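Local coordinates for carbohydrate esterase family 2 (CE2) (Chaetomium olivicolor, PDB 4XVH), which probably removes acetyl groups from plant polysaccharides such as xylan, joining an SGNH-type esterase domain to a beta-sandwich carbohydrate-binding domain, at residues 167-172 with 176-181; 215-220 with 229-234; 180-185 with 236-241; 116-121 with 304-309. One frame throughout, in Å; residues are numbered along the deposited sequence.

Contact 1 of 4, residues 167-172 with 176-181; sequences IRNFAS and DTSPLM. With PEU (2,5,8,11,14,17,20,23,26,29,32,35,38,41,44,47,50,53,56,59,62,65,68,71,74,77,80-heptacosaoxadooctacontan-82-ol), chain C.
Asn169 reaches from one limb of a surface loop into the curve formed by Asp176 to Leu180, and carries most of the polar chemistry between them. Its CB lies 3.3 Å from OD2 of Asp176, a residue that is itself poorly ordered. With CG anti to the carbonyl carbon (chi1 -63°), the amide is swung across the gap, and CG comes within 3.7 Å of methyl CD2 of Leu180. The two branches at the tip then part. OD1 packs 3.4 Å from that same Leu180 CD2, while its hydrogen bond goes to the backbone N of Gly165. ND2 faces a run of carbonyls: it donates to Pro179 O at 3.2 Å (155°), approaching from above the carbonyl plane, and more weakly to Ser178 O and Asp176 O.

Both limbs belong to the long excursion between strand 155-160 and helix 181-184 of the GDSL-like hydrolase domain, and Leu180 occupies the N-cap position of that helix. A single asparagine thus bonds to the backbone leading into the helix and, through Gly165, to an earlier part of the same loop. Leu180 adds apolar cover, its CD1 lying 3.4 Å from Ile167 O and its CD2 packing on Arg168 CA. A water bridges Asn169 N and Asp176 O, 2.9 Å from each. Ser178 OG donates to Asp176 OD1 at 2.7 Å, holding that carboxylate on its own limb. Next along the chain from Asn169, Phe170 presents one ring face to the bound polyether, whose CAR sits over the centre, 3.8 Å above the plane.

Contact 2 of 4, residues 215-220 with 229-234; sequences NDFGYL and AAYTDA. With PEU (2,5,8,11,14,17,20,23,26,29,32,35,38,41,44,47,50,53,56,59,62,65,68,71,74,77,80-heptacosaoxadooctacontan-82-ol), chain C.
A lone T-shaped stack, with a buried carboxylate at its margin, makes up the direct contact between Phe217 and Asp216 on one segment and Tyr231 on the other. Phe217 turns its edge to the face of Tyr231, the ring planes standing at 85° and the centroids 5.6 Å apart. CE1 of Phe217 makes the approach, 4.1 Å from CE2 of Tyr231 and offset toward the rim of the tyrosine ring. Tyr231 projects from helix 228-243 with CG anti to its backbone N (chi1 173°), which carries the ring toward the short helix 214-217. Its hydroxyl is fixed by Leu212 O and Gln274 NE2. Asp216 OD2 lies near the plane of the Tyr231 ring, 4.3 Å from CD1. Though buried, this carboxylate is well satisfied, OD1 and OD2 accepting from the backbone N of Leu166 and of Ile167. One residue earlier, Asn215 ND2 donates to OAW of the bound polyether at 2.9 Å and also bonds to Lys164 O. Asn215 and Asp216 close a Gly-Thr-Asn-Asp sequence that corresponds to block III of the SGNH hydrolases, whose asparagine probably helps to form the oxyanion hole here as in relatives.

Contact 3 of 4, residues 180-185 with 236-241; sequences LMPQLY and VKFVQD
Pro182 sets its CG over one face of the ring of Phe238, above the ring centre at 3.9 Å from the centroid and only 12° off the normal, a well-aligned CH-pi contact. The rest of the proline follows the same face toward one side: CB is 3.8 Å from Phe238 CD1, and CA is 3.7 Å from CE1. Phe238 can receive it because its CG stands anti to the backbone N (chi1 -173°), extending the ring from helix 228-243 toward the short helix 181-184. Pro182 falls in the first turn of that short helix, where the missing amide hydrogen costs no helical bond.

Tyr185, three residues on, meets the ring from another direction. Its CB approaches the edge of Phe238, 4.2 Å from CZ, and the two rings form an offset edge-to-face pair with planes at 89° and centroids 5.9 Å apart, the phenylalanine giving the edge. Both aromatic residues also rest on Ile115 of strand 111-116, so the contact joins two helices over the central parallel sheet of the Rossmann-like domain. Helix 228-243 is the crossover helix between the parallel neighbours 207-211 and 250-254.

No hydrogen bond passes between the segments. The phenol of Tyr185 is bonded to Asp113, and its ring makes a cation-pi contact with Arg7; Lys237 NZ is 3.0 Å from Asp241 OD2 in a salt bridge within its own helix. The joint itself therefore relies on dispersion, with the CH-pi contact of Pro182 and the edge-to-face pair giving it direction and the polar groups engaged around its margin.

Contact 4 of 4, residues 116-121 with 304-309; sequences GDSITV and DYHPNA. With PEU (2,5,8,11,14,17,20,23,26,29,32,35,38,41,44,47,50,53,56,59,62,65,68,71,74,77,80-heptacosaoxadooctacontan-82-ol), chain C.
The contact holds what is probably the catalytic serine-histidine pair of this SGNH-type hydrolase, Ser118 OG and His306 NE2 sharing a short hydrogen bond of 2.6 Å. The serine oxygen meets the imidazole at its edge and in the ring plane. Its torsion (chi1 66°) sets OG between the backbone N and the carbonyl carbon, directed at the histidine. OAW, the last modelled oxygen of the polyether, lies 2.9 Å from the same OG, and the chain runs on past the imidazole edge, with OAT 3.8 Å from His306 CE1.

Gly116 to Ile119 form the Gly-Asp-Ser-Ile version of the GDSL signature at the end of strand 111-116, which makes Ser118 the probable nucleophile and His306 its probable base. Asp117 is the N-cap of helix 118-121: its OD1 accepts from Ile119 N at 3.0 Å (154°) and so steadies the turn that carries the serine.

On the other side of the imidazole, ND1 donates weakly to Asp304 O at 3.0 Å and weakly also to Cys303 O. Backbone carbonyls thus take the place usually held by a carboxylate in a catalytic triad, an arrangement consistent with the dyad described for CE2 relatives. Cys303 is itself anchored by a disulfide to Cys131. Next to the polar pair, Ile119 and Pro307 cross at about a right angle, CG2 of the isoleucine 4.2 Å from CG of the proline.

How the contacts relate
Contact 1 lies at the surface, whereas contacts 2, 3 and 4 are buried, and the chemistry changes accordingly: an amide among carbonyls with a bridging water in the first, aromatic edges and faces in contacts 2 and 3, and a short polar bond beside the ligand in contact 4. Contacts 2 and 3 draw on successive turns of helix 228-243, while contacts 1 and 3 share Leu180 and Met181. Contacts 1, 2 and 4 each touch the polyether, which occupies the probable active site; contact 3 stands apart from it. Direct links join them too, as Arg168 NE of contact 1 bonds to Asp216 O of contact 2, and Asn215 packs on Asp117.

Contact 1 of 4, residues 167-172 with 176-181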
# COMPACT_ATOMS: atom_id res chain seq x y z
N ILE A 167 -7.37 15.83 2.51
CA ILE A 167 -7.59 17.07 3.26
C ILE A 167 -8.30 16.80 4.58
O ILE A 167 -8.17 17.58 5.50
CB ILE A 167 -8.41 18.12 2.46
CG1 ILE A 167 -9.82 17.63 2.15
CG2 ILE A 167 -7.71 18.46 1.17
CD1 ILE A 167 -10.70 18.74 1.61
N ARG A 168 -9.04 15.69 4.69
CA ARG A 168 -9.65 15.36 5.97
C ARG A 168 -9.85 13.85 6.03
O ARG A 168 -10.10 13.21 5.02
CB ARG A 168 -10.98 16.11 6.16
CG ARG A 168 -12.09 15.77 5.15
CD ARG A 168 -13.33 16.68 5.32
NE ARG A 168 -14.49 16.15 4.59
CZ ARG A 168 -15.72 16.67 4.65
NH1 ARG A 168 -15.97 17.77 5.37
NH2 ARG A 168 -16.72 16.11 3.96
N ASN A 169 -9.72 13.30 7.24
CA ASN A 169 -9.82 11.86 7.42
C ASN A 169 -11.27 11.39 7.55
O ASN A 169 -12.21 12.18 7.32
CB ASN A 169 -9.01 11.45 8.64
CG ASN A 169 -7.51 11.73 8.46
OD1 ASN A 169 -6.96 11.56 7.35
ND2 ASN A 169 -6.86 12.19 9.53
N PHE A 170 -11.44 10.11 7.89
CA PHE A 170 -12.75 9.47 7.99
C PHE A 170 -13.67 10.29 8.89
O PHE A 170 -13.22 10.88 9.88
CB PHE A 170 -12.60 8.03 8.51
CG PHE A 170 -13.91 7.32 8.80
CD1 PHE A 170 -14.61 6.68 7.79
CD2 PHE A 170 -14.43 7.29 10.09
CE1 PHE A 170 -15.82 6.04 8.04
CE2 PHE A 170 -15.65 6.65 10.36
CZ PHE A 170 -16.35 6.02 9.33
N ALA A 171 -14.94 10.39 8.52
CA ALA A 171 -15.89 11.22 9.26
C ALA A 171 -16.30 10.56 10.56
O ALA A 171 -17.06 9.61 10.57
CB ALA A 171 -17.15 11.52 8.40
N SER A 172 -15.78 11.06 11.67
CA SER A 172 -16.27 10.64 12.98
C SER A 172 -16.72 11.85 13.79
O SER A 172 -16.29 12.97 13.52
CB SER A 172 -15.18 9.85 13.73
OG SER A 172 -13.99 10.61 13.83
N ASP A 176 -11.60 13.61 13.78
CA ASP A 176 -10.37 12.85 13.58
C ASP A 176 -9.26 13.76 13.03
O ASP A 176 -8.82 13.64 11.87
CB ASP A 176 -10.60 11.67 12.65
CG ASP A 176 -9.34 10.82 12.47
OD1 ASP A 176 -8.37 10.99 13.26
OD2 ASP A 176 -9.32 9.99 11.54
N THR A 177 -8.81 14.64 13.92
CA THR A 177 -7.80 15.62 13.63
C THR A 177 -6.34 15.13 13.64
O THR A 177 -5.40 15.91 13.75
CB THR A 177 -7.97 16.72 14.61
OG1 THR A 177 -6.98 17.74 14.39
CG2 THR A 177 -7.92 16.13 15.99
N SER A 178 -6.13 13.84 13.44
CA SER A 178 -4.81 13.26 13.33
C SER A 178 -4.18 13.52 11.94
O SER A 178 -4.83 14.11 11.08
CB SER A 178 -4.93 11.76 13.62
OG SER A 178 -5.72 11.15 12.62
N PRO A 179 -2.91 13.09 11.71
CA PRO A 179 -2.26 13.45 10.44
C PRO A 179 -3.03 12.98 9.19
O PRO A 179 -3.67 11.92 9.24
CB PRO A 179 -0.91 12.72 10.52
CG PRO A 179 -0.58 12.80 12.02
CD PRO A 179 -1.94 12.54 12.68
N LEU A 180 -2.97 13.79 8.13
CA LEU A 180 -3.42 13.40 6.79
C LEU A 180 -2.34 12.63 6.03
O LEU A 180 -1.20 12.57 6.47
CB LEU A 180 -3.83 14.65 6.00
CG LEU A 180 -4.80 15.54 6.80
CD1 LEU A 180 -4.94 16.92 6.17
CD2 LEU A 180 -6.18 14.85 6.93
N MET A 181 -2.68 12.00 4.92
CA MET A 181 -1.67 11.22 4.19
C MET A 181 -0.42 12.01 3.78
O MET A 181 0.69 11.47 3.85
CB MET A 181 -2.27 10.54 2.96
CG MET A 181 -2.98 9.21 3.27
SD MET A 181 -2.18 8.14 4.50
CE MET A 181 -0.66 7.67 3.68
CAA PEU C . -1.54 -0.78 18.46
OAB PEU C . -2.96 -0.58 18.50
CAC PEU C . -3.35 0.60 19.31
CAD PEU C . -4.87 0.99 19.49
OAE PEU C . -5.66 -0.05 20.12
CAF PEU C . -5.76 -1.28 19.34
CAG PEU C . -6.61 -1.37 18.07
OAH PEU C . -6.37 -0.43 17.01
CAI PEU C . -7.14 -0.77 15.83
CAJ PEU C . -7.13 0.35 14.77
OAK PEU C . -7.87 -0.06 13.59
CAL PEU C . -8.24 1.11 12.83
CAM PEU C . -9.03 0.81 11.56
OAN PEU C . -9.47 2.11 11.14
CAO PEU C . -10.36 2.09 9.99
CAP PEU C . -11.00 3.45 10.21
OAQ PEU C . -12.03 4.08 9.41
CAR PEU C . -13.27 3.34 9.15
CAS PEU C . -13.32 2.21 8.09
OAT PEU C . -13.06 2.67 6.70
CAU PEU C . -11.74 3.24 6.44
CAV PEU C . -11.60 3.71 4.98
OAW PEU C . -10.31 4.27 4.60
O HOH W 1 -9.41 15.14 9.41

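Contact 2 of 4, residues 215-220 with 229-234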
# COMPACT_ATOMS: atom_id res chain seq x y z
N ASN A 215 -12.34 8.73 2.07
CA ASN A 215 -12.61 9.31 3.39
C ASN A 215 -12.98 10.80 3.37
O ASN A 215 -13.84 11.25 4.15
CB ASN A 215 -11.39 9.07 4.29
CG ASN A 215 -11.16 7.58 4.54
OD1 ASN A 215 -12.04 6.89 5.02
ND2 ASN A 215 -10.00 7.07 4.14
N ASP A 216 -12.37 11.56 2.46
CA ASP A 216 -12.64 12.99 2.39
C ASP A 216 -14.12 13.26 2.10
O ASP A 216 -14.74 14.20 2.62
CB ASP A 216 -11.75 13.65 1.31
CG ASP A 216 -10.27 13.38 1.53
OD1 ASP A 216 -9.87 12.21 1.40
OD2 ASP A 216 -9.53 14.33 1.86
N PHE A 217 -14.68 12.41 1.23
CA PHE A 217 -16.05 12.62 0.78
C PHE A 217 -17.10 12.21 1.81
O PHE A 217 -18.24 12.66 1.75
CB PHE A 217 -16.26 11.88 -0.54
CG PHE A 217 -15.98 12.76 -1.74
CD1 PHE A 217 -14.69 12.99 -2.17
CD2 PHE A 217 -17.01 13.37 -2.41
CE1 PHE A 217 -14.45 13.81 -3.28
CE2 PHE A 217 -16.78 14.18 -3.51
CZ PHE A 217 -15.49 14.39 -3.94
N GLY A 218 -16.73 11.39 2.77
CA GLY A 218 -17.69 11.04 3.82
C GLY A 218 -18.14 12.26 4.60
O GLY A 218 -17.30 13.08 4.99
N TYR A 219 -19.45 12.39 4.86
CA TYR A 219 -19.94 13.54 5.62
C TYR A 219 -21.24 13.27 6.38
O TYR A 219 -21.52 13.95 7.38
CB TYR A 219 -20.14 14.74 4.68
CG TYR A 219 -21.41 14.64 3.85
CD1 TYR A 219 -21.42 14.01 2.61
CD2 TYR A 219 -22.60 15.15 4.33
CE1 TYR A 219 -22.60 13.90 1.88
CE2 TYR A 219 -23.78 15.05 3.61
CZ TYR A 219 -23.78 14.43 2.40
OH TYR A 219 -24.97 14.35 1.72
N LEU A 220 -22.04 12.32 5.89
CA LEU A 220 -23.45 12.23 6.29
C LEU A 220 -23.63 12.15 7.80
O LEU A 220 -23.08 11.26 8.45
CB LEU A 220 -24.11 11.01 5.64
CG LEU A 220 -25.58 10.82 6.03
CD1 LEU A 220 -26.45 11.87 5.36
CD2 LEU A 220 -26.02 9.40 5.68
N ALA A 229 -13.12 22.40 -4.16
CA ALA A 229 -12.03 23.23 -4.63
C ALA A 229 -10.80 22.95 -3.79
O ALA A 229 -9.70 22.83 -4.33
CB ALA A 229 -12.41 24.71 -4.57
N ALA A 230 -10.99 22.83 -2.48
CA ALA A 230 -9.88 22.52 -1.58
C ALA A 230 -9.33 21.12 -1.85
O ALA A 230 -8.12 20.90 -1.83
CB ALA A 230 -10.30 22.66 -0.14
N TYR A 231 -10.22 20.17 -2.13
CA TYR A 231 -9.76 18.80 -2.44
C TYR A 231 -8.89 18.81 -3.71
O TYR A 231 -7.77 18.26 -3.74
CB TYR A 231 -10.97 17.88 -2.60
CG TYR A 231 -10.67 16.47 -3.08
CD1 TYR A 231 -10.07 15.53 -2.24
CD2 TYR A 231 -11.05 16.07 -4.35
CE1 TYR A 231 -9.81 14.24 -2.69
CE2 TYR A 231 -10.79 14.79 -4.82
CZ TYR A 231 -10.19 13.87 -4.00
OH TYR A 231 -9.96 12.60 -4.48
N THR A 232 -9.39 19.48 -4.73
CA THR A 232 -8.66 19.65 -5.99
C THR A 232 -7.31 20.35 -5.77
O THR A 232 -6.27 19.88 -6.24
CB THR A 232 -9.49 20.48 -6.97
OG1 THR A 232 -10.79 19.91 -7.12
CG2 THR A 232 -8.79 20.56 -8.34
N ASP A 233 -7.35 21.50 -5.09
CA ASP A 233 -6.14 22.27 -4.82
C ASP A 233 -5.11 21.43 -4.07
O ASP A 233 -3.91 21.51 -4.34
CB ASP A 233 -6.45 23.53 -4.01
CG ASP A 233 -7.18 24.62 -4.80
OD1 ASP A 233 -7.28 24.54 -6.04
OD2 ASP A 233 -7.65 25.59 -4.15
N ALA A 234 -5.57 20.63 -3.10
CA ALA A 234 -4.69 19.80 -2.30
C ALA A 234 -4.07 18.67 -3.09
O ALA A 234 -2.92 18.26 -2.84
CB ALA A 234 -5.44 19.21 -1.13
CAA PEU C . -1.54 -0.78 18.46
OAB PEU C . -2.96 -0.58 18.50
CAC PEU C . -3.35 0.60 19.31
CAD PEU C . -4.87 0.99 19.49
OAE PEU C . -5.66 -0.05 20.12
CAF PEU C . -5.76 -1.28 19.34
CAG PEU C . -6.61 -1.37 18.07
OAH PEU C . -6.37 -0.43 17.01
CAI PEU C . -7.14 -0.77 15.83
CAJ PEU C . -7.13 0.35 14.77
OAK PEU C . -7.87 -0.06 13.59
CAL PEU C . -8.24 1.11 12.83
CAM PEU C . -9.03 0.81 11.56
OAN PEU C . -9.47 2.11 11.14
CAO PEU C . -10.36 2.09 9.99
CAP PEU C . -11.00 3.45 10.21
OAQ PEU C . -12.03 4.08 9.41
CAR PEU C . -13.27 3.34 9.15
CAS PEU C . -13.32 2.21 8.09
OAT PEU C . -13.06 2.67 6.70
CAU PEU C . -11.74 3.24 6.44
CAV PEU C . -11.60 3.71 4.98
OAW PEU C . -10.31 4.27 4.60

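Contact 3 of 4, residues 180-185 with 236-241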
# COMPACT_ATOMS: atom_id res chain seq x y z
N LEU A 180 -2.97 13.79 8.13
CA LEU A 180 -3.42 13.40 6.79
C LEU A 180 -2.34 12.63 6.03
O LEU A 180 -1.20 12.57 6.47
CB LEU A 180 -3.83 14.65 6.00
CG LEU A 180 -4.80 15.54 6.80
CD1 LEU A 180 -4.94 16.92 6.17
CD2 LEU A 180 -6.18 14.85 6.93
N MET A 181 -2.68 12.00 4.92
CA MET A 181 -1.67 11.22 4.19
C MET A 181 -0.42 12.01 3.78
O MET A 181 0.69 11.47 3.85
CB MET A 181 -2.27 10.54 2.96
CG MET A 181 -2.98 9.21 3.27
SD MET A 181 -2.18 8.14 4.50
CE MET A 181 -0.66 7.67 3.68
N PRO A 182 -0.56 13.29 3.34
CA PRO A 182 0.67 13.97 2.93
C PRO A 182 1.70 14.06 4.06
O PRO A 182 2.90 13.84 3.83
CB PRO A 182 0.18 15.38 2.50
CG PRO A 182 -1.24 15.05 1.91
CD PRO A 182 -1.77 14.06 2.96
N GLN A 183 1.25 14.37 5.26
CA GLN A 183 2.14 14.41 6.41
C GLN A 183 2.76 13.03 6.68
O GLN A 183 3.95 12.93 6.96
CB GLN A 183 1.38 14.91 7.67
CG GLN A 183 2.18 14.87 8.97
CD GLN A 183 1.34 15.36 10.17
OE1 GLN A 183 0.19 15.77 10.00
NE2 GLN A 183 1.91 15.31 11.38
N LEU A 184 1.93 11.99 6.63
CA LEU A 184 2.39 10.64 6.90
C LEU A 184 3.44 10.22 5.87
O LEU A 184 4.39 9.51 6.19
CB LEU A 184 1.21 9.67 6.89
CG LEU A 184 0.29 9.95 8.12
CD1 LEU A 184 -0.96 9.07 8.15
CD2 LEU A 184 1.06 9.87 9.45
N TYR A 185 3.25 10.66 4.63
CA TYR A 185 4.21 10.38 3.56
C TYR A 185 5.62 10.96 3.81
O TYR A 185 6.58 10.57 3.11
CB TYR A 185 3.67 10.89 2.23
CG TYR A 185 4.43 10.45 0.98
CD1 TYR A 185 4.35 9.13 0.51
CD2 TYR A 185 5.19 11.36 0.27
CE1 TYR A 185 5.03 8.75 -0.64
CE2 TYR A 185 5.85 10.98 -0.86
CZ TYR A 185 5.79 9.69 -1.32
OH TYR A 185 6.45 9.36 -2.48
N VAL A 236 -3.36 18.81 -6.29
CA VAL A 236 -2.29 19.43 -7.06
C VAL A 236 -1.06 19.66 -6.18
O VAL A 236 0.06 19.28 -6.52
CB VAL A 236 -2.77 20.75 -7.70
CG1 VAL A 236 -1.60 21.53 -8.29
CG2 VAL A 236 -3.83 20.44 -8.77
N LYS A 237 -1.28 20.22 -4.99
CA LYS A 237 -0.18 20.52 -4.09
C LYS A 237 0.59 19.25 -3.62
O LYS A 237 1.82 19.26 -3.51
CB LYS A 237 -0.72 21.30 -2.89
CG LYS A 237 0.33 21.73 -1.88
CD LYS A 237 1.36 22.67 -2.51
CE LYS A 237 2.19 23.38 -1.43
NZ LYS A 237 2.57 22.39 -0.35
N PHE A 238 -0.15 18.17 -3.35
CA PHE A 238 0.46 16.92 -2.89
C PHE A 238 1.40 16.37 -3.99
O PHE A 238 2.54 16.01 -3.73
CB PHE A 238 -0.62 15.89 -2.52
CG PHE A 238 -0.07 14.63 -1.87
CD1 PHE A 238 1.12 14.66 -1.16
CD2 PHE A 238 -0.75 13.43 -1.99
CE1 PHE A 238 1.64 13.49 -0.57
CE2 PHE A 238 -0.25 12.27 -1.40
CZ PHE A 238 0.97 12.31 -0.69
N VAL A 239 0.91 16.33 -5.22
CA VAL A 239 1.75 15.91 -6.32
C VAL A 239 2.96 16.86 -6.47
O VAL A 239 4.10 16.40 -6.60
CB VAL A 239 0.94 15.83 -7.62
CG1 VAL A 239 1.87 15.67 -8.81
CG2 VAL A 239 -0.06 14.63 -7.53
N GLN A 240 2.73 18.17 -6.42
CA GLN A 240 3.84 19.09 -6.54
C GLN A 240 4.85 18.82 -5.42
O GLN A 240 6.06 18.83 -5.66
CB GLN A 240 3.34 20.53 -6.52
CG GLN A 240 2.64 20.92 -7.81
CD GLN A 240 1.91 22.25 -7.73
OE1 GLN A 240 1.64 22.76 -6.64
NE2 GLN A 240 1.61 22.82 -8.88
N ASP A 241 4.36 18.56 -4.20
CA ASP A 241 5.26 18.26 -3.08
C ASP A 241 6.08 16.97 -3.34
O ASP A 241 7.28 16.92 -3.04
CB ASP A 241 4.49 18.14 -1.77
CG ASP A 241 3.97 19.48 -1.27
OD1 ASP A 241 4.44 20.54 -1.74
OD2 ASP A 241 3.09 19.47 -0.40

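Contact 4 of 4, residues 116-121 with 304-309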
# COMPACT_ATOMS: atom_id res chain seq x y z
N GLY A 116 -2.21 5.76 -0.40
CA GLY A 116 -3.65 5.79 -0.24
C GLY A 116 -4.17 5.46 1.13
O GLY A 116 -3.49 5.68 2.15
N ASP A 117 -5.40 4.94 1.16
CA ASP A 117 -6.07 4.67 2.41
C ASP A 117 -6.31 3.16 2.57
O ASP A 117 -5.50 2.35 2.12
CB ASP A 117 -7.40 5.42 2.46
CG ASP A 117 -8.28 5.17 1.23
OD1 ASP A 117 -8.22 4.08 0.63
OD2 ASP A 117 -9.04 6.08 0.85
N SER A 118 -7.43 2.79 3.17
CA SER A 118 -7.71 1.38 3.46
C SER A 118 -7.74 0.54 2.16
O SER A 118 -7.42 -0.65 2.16
CB SER A 118 -9.04 1.28 4.21
OG SER A 118 -10.09 1.68 3.34
N ILE A 119 -8.16 1.15 1.06
CA ILE A 119 -8.24 0.43 -0.21
C ILE A 119 -6.82 0.03 -0.68
O ILE A 119 -6.58 -1.09 -1.19
CB ILE A 119 -8.96 1.28 -1.27
CG1 ILE A 119 -10.37 1.62 -0.76
CG2 ILE A 119 -9.02 0.55 -2.64
CD1 ILE A 119 -11.09 2.68 -1.62
N THR A 120 -5.88 0.94 -0.46
CA THR A 120 -4.50 0.70 -0.85
C THR A 120 -3.79 -0.20 0.15
O THR A 120 -2.91 -0.99 -0.23
CB THR A 120 -3.80 2.06 -1.01
OG1 THR A 120 -4.48 2.77 -2.05
CG2 THR A 120 -2.34 1.94 -1.32
N VAL A 121 -4.20 -0.13 1.41
CA VAL A 121 -3.72 -1.09 2.39
C VAL A 121 -4.10 -2.51 1.99
O VAL A 121 -3.27 -3.42 2.01
CB VAL A 121 -4.33 -0.83 3.79
CG1 VAL A 121 -4.06 -2.04 4.71
CG2 VAL A 121 -3.76 0.47 4.39
N ASP A 304 -16.66 -4.55 5.71
CA ASP A 304 -17.03 -3.12 5.73
C ASP A 304 -17.07 -2.54 4.32
O ASP A 304 -16.60 -1.42 4.07
CB ASP A 304 -16.05 -2.35 6.64
CG ASP A 304 -16.15 -2.79 8.10
OD1 ASP A 304 -17.30 -2.93 8.58
OD2 ASP A 304 -15.10 -3.03 8.75
N TYR A 305 -17.62 -3.33 3.39
CA TYR A 305 -17.77 -2.93 1.98
C TYR A 305 -16.48 -2.58 1.25
O TYR A 305 -16.51 -1.82 0.27
CB TYR A 305 -18.75 -1.75 1.86
CG TYR A 305 -20.05 -2.06 2.56
CD1 TYR A 305 -21.05 -2.78 1.91
CD2 TYR A 305 -20.27 -1.69 3.88
CE1 TYR A 305 -22.23 -3.10 2.56
CE2 TYR A 305 -21.45 -2.01 4.52
CZ TYR A 305 -22.42 -2.71 3.85
OH TYR A 305 -23.60 -3.04 4.48
N HIS A 306 -15.34 -3.13 1.69
CA HIS A 306 -14.10 -2.85 0.96
C HIS A 306 -13.97 -3.79 -0.22
O HIS A 306 -14.63 -4.83 -0.27
CB HIS A 306 -12.87 -2.95 1.88
CG HIS A 306 -12.70 -1.73 2.73
ND1 HIS A 306 -13.61 -1.40 3.70
CD2 HIS A 306 -11.80 -0.72 2.68
CE1 HIS A 306 -13.24 -0.26 4.27
NE2 HIS A 306 -12.15 0.18 3.65
N PRO A 307 -13.14 -3.40 -1.21
CA PRO A 307 -13.02 -4.26 -2.39
C PRO A 307 -12.46 -5.65 -2.06
O PRO A 307 -11.55 -5.79 -1.23
CB PRO A 307 -12.07 -3.47 -3.31
CG PRO A 307 -12.32 -1.98 -2.91
CD PRO A 307 -12.50 -2.07 -1.41
N ASN A 308 -13.03 -6.67 -2.70
CA ASN A 308 -12.54 -8.04 -2.50
C ASN A 308 -11.43 -8.34 -3.51
O ASN A 308 -10.97 -7.45 -4.20
CB ASN A 308 -13.68 -9.06 -2.61
CG ASN A 308 -14.35 -9.08 -3.97
OD1 ASN A 308 -13.86 -8.52 -4.95
ND2 ASN A 308 -15.49 -9.79 -4.04
N ALA A 309 -10.96 -9.59 -3.54
CA ALA A 309 -9.79 -9.93 -4.36
C ALA A 309 -10.08 -9.70 -5.84
O ALA A 309 -9.24 -9.17 -6.58
CB ALA A 309 -9.37 -11.41 -4.09
CAA PEU C . -1.54 -0.78 18.46
OAB PEU C . -2.96 -0.58 18.50
CAC PEU C . -3.35 0.60 19.31
CAD PEU C . -4.87 0.99 19.49
OAE PEU C . -5.66 -0.05 20.12
CAF PEU C . -5.76 -1.28 19.34
CAG PEU C . -6.61 -1.37 18.07
OAH PEU C . -6.37 -0.43 17.01
CAI PEU C . -7.14 -0.77 15.83
CAJ PEU C . -7.13 0.35 14.77
OAK PEU C . -7.87 -0.06 13.59
CAL PEU C . -8.24 1.11 12.83
CAM PEU C . -9.03 0.81 11.56
OAN PEU C . -9.47 2.11 11.14
CAO PEU C . -10.36 2.09 9.99
CAP PEU C . -11.00 3.45 10.21
OAQ PEU C . -12.03 4.08 9.41
CAR PEU C . -13.27 3.34 9.15
CAS PEU C . -13.32 2.21 8.09
OAT PEU C . -13.06 2.67 6.70
CAU PEU C . -11.74 3.24 6.44
CAV PEU C . -11.60 3.71 4.98
OAW PEU C . -10.31 4.27 4.60